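PDB 4RNZ: conserved hypothetical secreted protein from Helicobacter pylori, which is a cell shape-determining M23B metallopeptidase that probably cleaves peptidoglycan peptides with the help of a bound zinc ion. Local coordinates for residues S172-D180 with K306-Y316. Residues are numbered along the deposited sequence; the frame is centred on the assembly and turned at random.
Sequences SHSNGHYYD and KNSRPINPLGY
K306 reaches G176 and Y178 with a fully extended side chain, all four torsions close to 180°. Its NZ donates to G176 O over 2.9 Å, in the plane of that carbonyl, and the same ammonium lies over one face of the Y178 ring, 3.5 Å from its centroid, a cation-pi contact. One charged group is thus gripped by a backbone oxygen and an aromatic face. Y178 OH donates to the O of a water (2.6 Å), which also accepts from N307 ND2 (3.3 Å); a second water links H177 NE2 to N312 O. Among the rings, H177 CE1 sits over the centre of the Y316 ring, 3.5 Å from Y316 CE1, with the planes inclined by 31°. E185 bonds H177 ND1, so both imidazole nitrogens have partners, which should hold the ring's rotation. The methyl I311 CD1 packs against the backbone of the turn H173-G176, 3.9 Å from N175 O; there N175 OD1 closes an Asx turn onto H177 N. The contact joins a turn of the Csd3 second-domain region to the end of the M23 peptidase region: Y178 pairs through its backbone with V186 of strand 185-186, while I311 pairs with V304 of strand 299-306, whose hairpin to strand 309-311 turns at K306-R309.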
ATOM      1  N   SER A 172      -2.016  13.015  -5.774  1.00 35.52           N
ATOM      2  CA  SER A 172      -2.788  11.974  -5.165  1.00 39.32           C
ATOM      3  C   SER A 172      -4.166  12.504  -4.899  1.00 39.21           C
ATOM      4  O   SER A 172      -4.407  13.718  -4.927  1.00 39.05           O
ATOM      5  CB  SER A 172      -2.191  11.588  -3.819  1.00 44.39           C
ATOM      6  OG  SER A 172      -2.298  12.697  -2.920  1.00 46.06           O
ATOM      7  N   HIS A 173      -5.065  11.568  -4.644  1.00 38.58           N
ATOM      8  CA  HIS A 173      -6.415  11.853  -4.211  1.00 38.38           C
ATOM      9  C   HIS A 173      -6.694  10.921  -3.035  1.00 39.19           C
ATOM     10  O   HIS A 173      -6.018   9.893  -2.861  1.00 39.32           O
ATOM     11  CB  HIS A 173      -7.388  11.592  -5.355  1.00 41.09           C
ATOM     12  CG  HIS A 173      -8.768  12.108  -5.100  1.00 45.38           C
ATOM     13  ND1 HIS A 173      -9.820  11.287  -4.758  1.00 49.90           N
ATOM     14  CD2 HIS A 173      -9.273  13.365  -5.136  1.00 46.35           C
ATOM     15  CE1 HIS A 173     -10.912  12.013  -4.595  1.00 47.30           C
ATOM     16  NE2 HIS A 173     -10.608  13.276  -4.828  1.00 47.36           N
ATOM     17  N   SER A 174      -7.682  11.273  -2.227  1.00 40.84           N
ATOM     18  CA  SER A 174      -8.070  10.436  -1.082  1.00 44.15           C
ATOM     19  C   SER A 174      -8.493   9.006  -1.491  1.00 42.72           C
ATOM     20  O   SER A 174      -8.339   8.068  -0.703  1.00 44.27           O
ATOM     21  CB  SER A 174      -9.205  11.113  -0.320  1.00 43.26           C
ATOM     22  OG  SER A 174     -10.233  11.435  -1.221  1.00 43.35           O
ATOM     23  N   ASN A 175      -9.002   8.842  -2.714  1.00 41.44           N
ATOM     24  CA  ASN A 175      -9.312   7.505  -3.263  1.00 40.64           C
ATOM     25  C   ASN A 175      -8.105   6.592  -3.554  1.00 40.56           C
ATOM     26  O   ASN A 175      -8.298   5.445  -3.941  1.00 41.18           O
ATOM     27  CB  ASN A 175     -10.212   7.609  -4.519  1.00 39.27           C
ATOM     28  CG  ASN A 175      -9.471   8.138  -5.745  1.00 39.28           C
ATOM     29  OD1 ASN A 175      -8.230   8.075  -5.834  1.00 37.47           O
ATOM     30  ND2 ASN A 175     -10.226   8.645  -6.707  1.00 33.89           N
ATOM     31  N   GLY A 176      -6.879   7.098  -3.403  1.00 38.55           N
ATOM     32  CA  GLY A 176      -5.664   6.282  -3.566  1.00 37.69           C
ATOM     33  C   GLY A 176      -5.029   6.269  -4.956  1.00 36.71           C
ATOM     34  O   GLY A 176      -3.917   5.769  -5.126  1.00 37.35           O
ATOM     35  N   HIS A 177      -5.724   6.824  -5.943  1.00 33.93           N
ATOM     36  CA  HIS A 177      -5.217   6.931  -7.313  1.00 34.82           C
ATOM     37  C   HIS A 177      -4.518   8.281  -7.556  1.00 33.85           C
ATOM     38  O   HIS A 177      -4.720   9.217  -6.794  1.00 35.53           O
ATOM     39  CB  HIS A 177      -6.372   6.758  -8.288  1.00 34.45           C
ATOM     40  CG  HIS A 177      -7.042   5.418  -8.178  1.00 36.85           C
ATOM     41  ND1 HIS A 177      -7.099   4.525  -9.224  1.00 38.04           N
ATOM     42  CD2 HIS A 177      -7.660   4.808  -7.135  1.00 39.76           C
ATOM     43  CE1 HIS A 177      -7.734   3.431  -8.840  1.00 39.80           C
ATOM     44  NE2 HIS A 177      -8.082   3.573  -7.576  1.00 38.07           N
ATOM     45  N   TYR A 178      -3.693   8.345  -8.607  1.00 34.23           N
ATOM     46  CA  TYR A 178      -2.951   9.553  -9.004  1.00 31.40           C
ATOM     47  C   TYR A 178      -3.651  10.229 -10.174  1.00 32.66           C
ATOM     48  O   TYR A 178      -4.176   9.543 -11.059  1.00 31.49           O
ATOM     49  CB  TYR A 178      -1.550   9.205  -9.476  1.00 32.08           C
ATOM     50  CG  TYR A 178      -0.563   8.652  -8.449  1.00 32.98           C
ATOM     51  CD1 TYR A 178      -0.335   9.294  -7.212  1.00 33.05           C
ATOM     52  CD2 TYR A 178       0.200   7.511  -8.758  1.00 30.78           C
ATOM     53  CE1 TYR A 178       0.600   8.784  -6.311  1.00 32.86           C
ATOM     54  CE2 TYR A 178       1.135   6.998  -7.883  1.00 31.95           C
ATOM     55  CZ  TYR A 178       1.339   7.623  -6.650  1.00 33.99           C
ATOM     56  OH  TYR A 178       2.300   7.080  -5.807  1.00 28.91           O
ATOM     57  N   TYR A 179      -3.608  11.535 -10.181  1.00 31.73           N
ATOM     58  CA  TYR A 179      -4.256  12.320 -11.178  1.00 32.20           C
ATOM     59  C   TYR A 179      -3.343  13.373 -11.715  1.00 32.64           C
ATOM     60  O   TYR A 179      -2.529  13.913 -11.001  1.00 33.73           O
ATOM     61  CB  TYR A 179      -5.526  12.951 -10.624  1.00 34.28           C
ATOM     62  CG  TYR A 179      -6.579  11.931 -10.355  1.00 34.71           C
ATOM     63  CD1 TYR A 179      -6.656  11.319  -9.139  1.00 34.31           C
ATOM     64  CD2 TYR A 179      -7.426  11.515 -11.341  1.00 36.60           C
ATOM     65  CE1 TYR A 179      -7.584  10.358  -8.890  1.00 37.02           C
ATOM     66  CE2 TYR A 179      -8.358  10.551 -11.101  1.00 35.80           C
ATOM     67  CZ  TYR A 179      -8.423   9.970  -9.871  1.00 37.03           C
ATOM     68  OH  TYR A 179      -9.320   9.005  -9.599  1.00 39.21           O
ATOM     69  N   ASP A 180      -3.500  13.647 -12.986  1.00 31.16           N
ATOM     70  CA  ASP A 180      -2.817  14.747 -13.547  1.00 34.85           C
ATOM     71  C   ASP A 180      -3.528  15.977 -13.177  1.00 36.34           C
ATOM     72  O   ASP A 180      -4.485  16.031 -12.471  1.00 34.42           O
ATOM     73  CB  ASP A 180      -2.591  14.682 -15.056  1.00 37.07           C
ATOM     74  CG  ASP A 180      -3.852  14.798 -15.867  1.00 38.40           C
ATOM     75  OD1 ASP A 180      -4.870  15.310 -15.421  1.00 36.46           O
ATOM     76  OD2 ASP A 180      -3.784  14.343 -16.993  1.00 38.07           O
ATOM     77  N   LYS A 306      -1.505  -1.160  -2.886  1.00 27.01           N
ATOM     78  CA  LYS A 306      -0.688  -0.158  -3.564  1.00 28.26           C
ATOM     79  C   LYS A 306       0.293   0.427  -2.552  1.00 29.81           C
ATOM     80  O   LYS A 306      -0.137   1.041  -1.593  1.00 27.35           O
ATOM     81  CB  LYS A 306      -1.549   0.970  -4.122  1.00 29.06           C
ATOM     82  CG  LYS A 306      -0.739   2.058  -4.828  1.00 30.63           C
ATOM     83  CD  LYS A 306      -1.610   3.163  -5.416  1.00 33.91           C
ATOM     84  CE  LYS A 306      -0.769   4.336  -5.930  1.00 35.70           C
ATOM     85  NZ  LYS A 306      -1.551   5.337  -6.726  1.00 37.43           N
ATOM     86  N   ASN A 307       1.589   0.255  -2.784  1.00 26.92           N
ATOM     87  CA  ASN A 307       2.620   0.812  -1.891  1.00 28.05           C
ATOM     88  C   ASN A 307       2.424   0.307  -0.456  1.00 29.17           C
ATOM     89  O   ASN A 307       2.559   1.053   0.515  1.00 30.06           O
ATOM     90  CB  ASN A 307       2.632   2.342  -1.961  1.00 26.67           C
ATOM     91  CG  ASN A 307       3.263   2.848  -3.244  1.00 26.95           C
ATOM     92  OD1 ASN A 307       4.204   2.259  -3.720  1.00 25.42           O
ATOM     93  ND2 ASN A 307       2.748   3.937  -3.790  1.00 27.21           N
ATOM     94  N   SER A 308       2.048  -0.967  -0.374  1.00 27.66           N
ATOM     95  CA  SER A 308       1.850  -1.709   0.868  1.00 29.72           C
ATOM     96  C   SER A 308       0.472  -1.524   1.507  1.00 30.69           C
ATOM     97  O   SER A 308       0.118  -2.264   2.425  1.00 31.56           O
ATOM     98  CB  SER A 308       2.991  -1.410   1.872  1.00 30.92           C
ATOM     99  OG  SER A 308       2.640  -0.258   2.648  1.00 30.71           O
ATOM    100  N   ARG A 309      -0.325  -0.574   1.028  1.00 30.92           N
ATOM    101  CA  ARG A 309      -1.611  -0.276   1.620  1.00 31.38           C
ATOM    102  C   ARG A 309      -2.762  -0.908   0.824  1.00 33.17           C
ATOM    103  O   ARG A 309      -2.807  -0.795  -0.384  1.00 30.68           O
ATOM    104  CB  ARG A 309      -1.808   1.222   1.689  1.00 33.51           C
ATOM    105  CG  ARG A 309      -0.806   1.904   2.629  1.00 33.97           C
ATOM    106  CD  ARG A 309      -0.991   3.407   2.623  1.00 34.40           C
ATOM    107  NE  ARG A 309      -0.500   4.003   1.388  1.00 33.74           N
ATOM    108  CZ  ARG A 309       0.722   4.516   1.201  1.00 32.55           C
ATOM    109  NH1 ARG A 309       1.643   4.536   2.167  1.00 32.62           N
ATOM    110  NH2 ARG A 309       1.027   5.038   0.018  1.00 31.85           N
ATOM    111  N   PRO A 310      -3.689  -1.584   1.509  1.00 34.03           N
ATOM    112  CA  PRO A 310      -4.835  -2.164   0.807  1.00 30.81           C
ATOM    113  C   PRO A 310      -5.656  -1.076   0.143  1.00 33.87           C
ATOM    114  O   PRO A 310      -5.834   0.007   0.702  1.00 33.36           O
ATOM    115  CB  PRO A 310      -5.651  -2.853   1.929  1.00 34.13           C
ATOM    116  CG  PRO A 310      -5.060  -2.426   3.230  1.00 33.26           C
ATOM    117  CD  PRO A 310      -3.743  -1.767   2.971  1.00 33.47           C
ATOM    118  N   ILE A 311      -6.145  -1.372  -1.055  1.00 30.27           N
ATOM    119  CA  ILE A 311      -6.913  -0.446  -1.849  1.00 32.86           C
ATOM    120  C   ILE A 311      -8.056  -1.245  -2.497  1.00 31.20           C
ATOM    121  O   ILE A 311      -7.914  -2.452  -2.760  1.00 28.22           O
ATOM    122  CB  ILE A 311      -5.985   0.270  -2.872  1.00 33.70           C
ATOM    123  CG1 ILE A 311      -6.718   1.424  -3.567  1.00 40.19           C
ATOM    124  CG2 ILE A 311      -5.426  -0.717  -3.890  1.00 35.86           C
ATOM    125  CD1 ILE A 311      -5.822   2.399  -4.329  1.00 41.18           C
ATOM    126  N   ASN A 312      -9.203  -0.600  -2.674  1.00 30.38           N
ATOM    127  CA  ASN A 312     -10.364  -1.260  -3.261  1.00 32.11           C
ATOM    128  C   ASN A 312     -10.061  -1.736  -4.691  1.00 31.12           C
ATOM    129  O   ASN A 312      -9.803  -0.915  -5.582  1.00 31.55           O
ATOM    130  CB  ASN A 312     -11.589  -0.332  -3.270  1.00 32.57           C
ATOM    131  CG  ASN A 312     -12.830  -1.026  -3.798  1.00 37.25           C
ATOM    132  OD1 ASN A 312     -12.833  -2.226  -4.085  1.00 37.32           O
ATOM    133  ND2 ASN A 312     -13.889  -0.274  -3.943  1.00 42.08           N
ATOM    134  N   PRO A 313     -10.073  -3.066  -4.916  1.00 30.45           N
ATOM    135  CA  PRO A 313      -9.702  -3.586  -6.240  1.00 30.70           C
ATOM    136  C   PRO A 313     -10.656  -3.081  -7.328  1.00 30.66           C
ATOM    137  O   PRO A 313     -10.231  -2.834  -8.458  1.00 31.90           O
ATOM    138  CB  PRO A 313      -9.817  -5.097  -6.068  1.00 29.39           C
ATOM    139  CG  PRO A 313      -9.602  -5.315  -4.612  1.00 29.59           C
ATOM    140  CD  PRO A 313     -10.322  -4.157  -3.966  1.00 31.09           C
ATOM    141  N   LEU A 314     -11.919  -2.902  -6.958  1.00 31.75           N
ATOM    142  CA  LEU A 314     -12.945  -2.484  -7.892  1.00 35.12           C
ATOM    143  C   LEU A 314     -12.648  -1.136  -8.520  1.00 35.56           C
ATOM    144  O   LEU A 314     -12.964  -0.917  -9.688  1.00 35.75           O
ATOM    145  CB  LEU A 314     -14.304  -2.486  -7.206  1.00 36.45           C
ATOM    146  CG  LEU A 314     -14.754  -3.852  -6.662  1.00 37.47           C
ATOM    147  CD1 LEU A 314     -16.235  -3.755  -6.344  1.00 39.28           C
ATOM    148  CD2 LEU A 314     -14.485  -5.043  -7.589  1.00 38.29           C
ATOM    149  N   GLY A 315     -11.985  -0.253  -7.779  1.00 34.64           N
ATOM    150  CA  GLY A 315     -11.540   1.010  -8.339  1.00 33.44           C
ATOM    151  C   GLY A 315     -10.646   0.905  -9.550  1.00 33.16           C
ATOM    152  O   GLY A 315     -10.550   1.856 -10.328  1.00 33.85           O
ATOM    153  N   TYR A 316      -9.972  -0.230  -9.730  1.00 30.51           N
ATOM    154  CA  TYR A 316      -9.080  -0.416 -10.871  1.00 31.80           C
ATOM    155  C   TYR A 316      -9.636  -1.342 -11.931  1.00 32.50           C
ATOM    156  O   TYR A 316      -8.952  -1.603 -12.942  1.00 31.71           O
ATOM    157  CB  TYR A 316      -7.779  -1.056 -10.424  1.00 33.80           C
ATOM    158  CG  TYR A 316      -6.799  -0.161  -9.747  1.00 36.95           C
ATOM    159  CD1 TYR A 316      -5.979   0.704 -10.491  1.00 39.10           C
ATOM    160  CD2 TYR A 316      -6.630  -0.216  -8.371  1.00 41.07           C
ATOM    161  CE1 TYR A 316      -5.043   1.512  -9.864  1.00 39.93           C
ATOM    162  CE2 TYR A 316      -5.698   0.580  -7.737  1.00 42.92           C
ATOM    163  CZ  TYR A 316      -4.902   1.439  -8.485  1.00 42.42           C
ATOM    164  OH  TYR A 316      -3.977   2.225  -7.830  1.00 44.26           O
TER
HETATM  165  O   HOH W   1      -9.561   1.811  -5.966  1.00 32.28           O
HETATM  166  O   HOH W   2       3.818   5.132  -6.626  1.00 27.92           O